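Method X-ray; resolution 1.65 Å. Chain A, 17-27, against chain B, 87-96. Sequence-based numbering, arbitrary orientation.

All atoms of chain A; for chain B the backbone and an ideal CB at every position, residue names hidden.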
# COMPACT_ATOMS: atom_id res chain seq x y z
N VAL A 17 3.46 -10.05 -20.56
CA VAL A 17 3.70 -10.43 -19.13
C VAL A 17 2.92 -9.57 -18.12
O VAL A 17 3.01 -9.80 -16.92
CB VAL A 17 5.20 -10.40 -18.81
CG1 VAL A 17 5.93 -11.58 -19.47
CG2 VAL A 17 5.84 -9.07 -19.17
N ILE A 18 2.17 -8.58 -18.61
CA ILE A 18 1.33 -7.69 -17.80
C ILE A 18 -0.04 -7.68 -18.47
O ILE A 18 -0.14 -7.47 -19.68
CB ILE A 18 1.95 -6.28 -17.65
CG1 ILE A 18 3.34 -6.35 -17.02
CG2 ILE A 18 1.04 -5.35 -16.88
CD1 ILE A 18 4.16 -5.09 -17.19
N PRO A 19 -1.15 -7.93 -17.74
CA PRO A 19 -2.46 -7.99 -18.37
C PRO A 19 -2.73 -6.65 -19.09
O PRO A 19 -2.71 -5.58 -18.46
CB PRO A 19 -3.44 -8.24 -17.21
CG PRO A 19 -2.56 -8.79 -16.11
CD PRO A 19 -1.23 -8.09 -16.29
N GLY A 20 -2.92 -6.73 -20.41
CA GLY A 20 -3.20 -5.57 -21.22
C GLY A 20 -2.00 -4.66 -21.41
O GLY A 20 -2.17 -3.59 -21.92
N GLY A 21 -0.79 -5.08 -20.99
CA GLY A 21 0.45 -4.26 -21.09
C GLY A 21 0.64 -3.27 -19.94
O GLY A 21 1.75 -2.76 -19.73
N MET A 22 -0.44 -2.95 -19.23
CA MET A 22 -0.46 -1.99 -18.11
C MET A 22 -1.91 -1.88 -17.64
O MET A 22 -2.80 -2.36 -18.30
CB MET A 22 0.08 -0.60 -18.50
CG MET A 22 1.40 -0.25 -17.79
SD MET A 22 1.21 -0.04 -15.98
CE MET A 22 0.45 1.58 -15.97
N TYR A 23 -2.12 -1.20 -16.51
CA TYR A 23 -3.39 -1.23 -15.77
C TYR A 23 -3.41 0.00 -14.87
O TYR A 23 -2.38 0.65 -14.67
CB TYR A 23 -3.53 -2.53 -14.95
CG TYR A 23 -2.39 -2.76 -13.99
CD1 TYR A 23 -2.38 -2.21 -12.72
CD2 TYR A 23 -1.27 -3.48 -14.38
CE1 TYR A 23 -1.31 -2.40 -11.85
CE2 TYR A 23 -0.19 -3.68 -13.54
CZ TYR A 23 -0.20 -3.12 -12.28
OH TYR A 23 0.89 -3.27 -11.48
N GLY A 24 -4.59 0.29 -14.30
CA GLY A 24 -4.76 1.32 -13.34
C GLY A 24 -4.65 2.70 -13.97
O GLY A 24 -4.75 2.86 -15.19
N HIS A 25 -4.50 3.70 -13.10
CA HIS A 25 -4.70 5.10 -13.45
C HIS A 25 -3.63 5.62 -14.44
O HIS A 25 -3.92 6.56 -15.16
CB HIS A 25 -4.81 5.97 -12.19
CG HIS A 25 -3.54 6.14 -11.39
ND1 HIS A 25 -3.15 5.26 -10.36
CD2 HIS A 25 -2.61 7.14 -11.41
CE1 HIS A 25 -2.01 5.69 -9.84
NE2 HIS A 25 -1.65 6.85 -10.46
N GLU A 26 -2.44 5.01 -14.46
CA GLU A 26 -1.32 5.46 -15.26
C GLU A 26 -1.27 4.74 -16.61
O GLU A 26 -0.36 4.98 -17.38
CB GLU A 26 0.00 5.30 -14.51
CG GLU A 26 0.10 6.23 -13.32
CD GLU A 26 1.46 6.33 -12.64
OE1 GLU A 26 2.42 5.67 -13.11
OE2 GLU A 26 1.56 7.05 -11.64
N SER A 27 -2.22 3.85 -16.88
CA SER A 27 -2.33 3.24 -18.18
C SER A 27 -2.74 4.31 -19.20
O SER A 27 -3.54 5.20 -18.92
CB SER A 27 -3.31 2.06 -18.17
OG SER A 27 -3.71 1.73 -19.50
N UNK B 87 8.84 7.57 -8.44
CA UNK B 87 7.39 7.75 -8.72
C UNK B 87 7.19 8.81 -9.80
O UNK B 87 7.31 10.01 -9.50
CB UNK B 87 6.63 8.15 -7.45
N UNK B 88 6.84 8.38 -11.01
CA UNK B 88 6.78 9.25 -12.19
C UNK B 88 5.36 9.19 -12.76
O UNK B 88 4.52 8.45 -12.28
CB UNK B 88 7.81 8.83 -13.24
N UNK B 89 5.12 9.97 -13.82
CA UNK B 89 3.81 10.07 -14.47
C UNK B 89 3.40 8.75 -15.13
O UNK B 89 2.21 8.46 -15.31
CB UNK B 89 3.83 11.19 -15.51
N UNK B 90 4.39 7.94 -15.49
CA UNK B 90 4.15 6.55 -15.86
C UNK B 90 5.20 5.65 -15.23
O UNK B 90 6.17 6.14 -14.64
CB UNK B 90 4.15 6.39 -17.38
N UNK B 91 5.02 4.32 -15.30
CA UNK B 91 6.03 3.41 -14.81
C UNK B 91 7.35 3.55 -15.58
O UNK B 91 7.34 3.90 -16.77
CB UNK B 91 5.52 1.97 -14.90
N UNK B 92 8.45 3.15 -14.93
CA UNK B 92 9.70 2.96 -15.58
C UNK B 92 9.59 1.77 -16.53
O UNK B 92 8.83 0.81 -16.27
CB UNK B 92 10.82 2.76 -14.55
N UNK B 93 10.36 1.84 -17.62
CA UNK B 93 10.64 0.69 -18.47
C UNK B 93 11.04 -0.56 -17.66
O UNK B 93 10.80 -1.66 -18.13
CB UNK B 93 11.75 1.04 -19.46
N UNK B 94 11.65 -0.40 -16.48
CA UNK B 94 12.09 -1.59 -15.73
C UNK B 94 10.89 -2.40 -15.20
O UNK B 94 11.08 -3.56 -14.77
CB UNK B 94 12.99 -1.17 -14.57
N UNK B 95 9.67 -1.84 -15.24
CA UNK B 95 8.49 -2.63 -14.87
C UNK B 95 8.34 -3.83 -15.79
O UNK B 95 7.96 -4.94 -15.35
CB UNK B 95 7.23 -1.77 -14.92
N UNK B 96 8.71 -3.66 -17.06
CA UNK B 96 8.68 -4.76 -18.00
C UNK B 96 9.70 -5.85 -17.61
O UNK B 96 9.33 -7.03 -17.56
CB UNK B 96 8.96 -4.25 -19.41

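At position 87 CA-to-CB points sideways and no atom of chain A lies within 5.5 Å of the ideal CB, so many side chains would fit; the residue is Thr B87, whose hydroxyl is hydrogen-bonded elsewhere in the structure.

Position 88 again turns its CB sideways, and what meets chain A is its carbonyl. Any side chain that leads away would do. Met B88 does so, while its O lies 3.3 Å from Glu A26 OE2. Both atoms are acceptors and cannot bond directly; water 2 lies 2.6 Å from Glu A26 OE2 and 2.5 Å from Met B88 O and can donate to either, but it has more acceptors in reach than protons.

Position 89 points its CB away, so many side chains would do. The residue is Thr B89, and its carbonyl does the work: water 1 donates to both Thr B89 O and Glu A26 O, at 2.7 Å each, linking the two main chains.

At position 90 the angles, -137/170, are open to most residues, and the ideal CB would sit 4.7 Å from Glu A26 OE1. A small residue would suit, but nothing visible requires one. Gly B90 brings its CA to 3.4 Å from Glu A26 OE1.

Position 91 has a phi of -62°, which proline accepts, and its CB points sideways, 4.9 Å from Met A22 SD and 5.1 Å from Glu A26 OE1. Compact apolar groups would suit, as would a donor to the carboxylate. Pro B91 is the apolar answer: its ring carbon CD packs 4.0 Å from Met A22 CE. Having no amide hydrogen, its N offers Glu A26 no bond.

Positions 92, 93 and 94 are out of reach of chain A. At 92, before a turn leading into a helix, Ser, Thr, Asp or Asn would be natural caps; Ser B92 OG accepts from the backbone N of position 94. At 93 and 94 many side chains, polar or apolar, would do. Glu B93 and Ile B94 do not touch chain A; Ile B94 N lies 2.9 Å from Ser B92 OG.

Position 95 is helical, with its CB toward chain A and 5.1 Å from Ile A18 CD1. Ile A18, Met A22 and Tyr A23 offer an apolar surface suited to Leu, Ile, Phe or Met. Met B95, extended with all three chi angles t, places CG 4.2 Å from Ile A18 CD1, SD 3.8 Å from Met A22 SD, and CE 3.7 Å from Tyr A23 CE2.

Position 96, also helical, points sideways, its CB 5.4 Å from Ile A18 CD1. A modest aliphatic group fits, and Val B96 supplies it; its O lies 4.4 Å from Val A17 CG2.

Chain B (87-96) TMTGPSEIMV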
# COMPACT_ATOMS: atom_id res chain seq x y z
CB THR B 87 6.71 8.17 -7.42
OG1 THR B 87 7.05 7.21 -6.43
CG2 THR B 87 5.21 8.33 -7.59
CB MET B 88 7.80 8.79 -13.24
CG MET B 88 9.23 8.81 -12.73
SD MET B 88 10.47 8.30 -13.94
CE MET B 88 10.27 6.52 -14.04
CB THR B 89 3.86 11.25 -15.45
OG1 THR B 89 3.98 12.40 -14.63
CG2 THR B 89 2.65 11.30 -16.36
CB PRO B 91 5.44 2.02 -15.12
CG PRO B 91 4.47 2.29 -16.23
CD PRO B 91 3.87 3.64 -15.89
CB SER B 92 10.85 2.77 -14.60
OG SER B 92 12.00 2.26 -15.28
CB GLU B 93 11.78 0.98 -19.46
CG GLU B 93 13.05 1.44 -18.80
CD GLU B 93 14.13 1.87 -19.78
OE1 GLU B 93 15.29 1.80 -19.42
OE2 GLU B 93 13.80 2.30 -20.89
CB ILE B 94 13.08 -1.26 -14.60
CG1 ILE B 94 12.42 -0.53 -13.44
CG2 ILE B 94 14.31 -0.51 -15.15
CD1 ILE B 94 13.30 -0.37 -12.25
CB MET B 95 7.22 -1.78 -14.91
CG MET B 95 5.98 -2.51 -14.49
SD MET B 95 4.52 -1.45 -14.61
CE MET B 95 3.30 -2.52 -13.87
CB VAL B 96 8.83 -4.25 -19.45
CG1 VAL B 96 8.72 -5.40 -20.44
CG2 VAL B 96 7.79 -3.20 -19.79
O HOH W 1 1.10 7.23 -17.49
O HOH W 2 3.95 6.64 -10.63
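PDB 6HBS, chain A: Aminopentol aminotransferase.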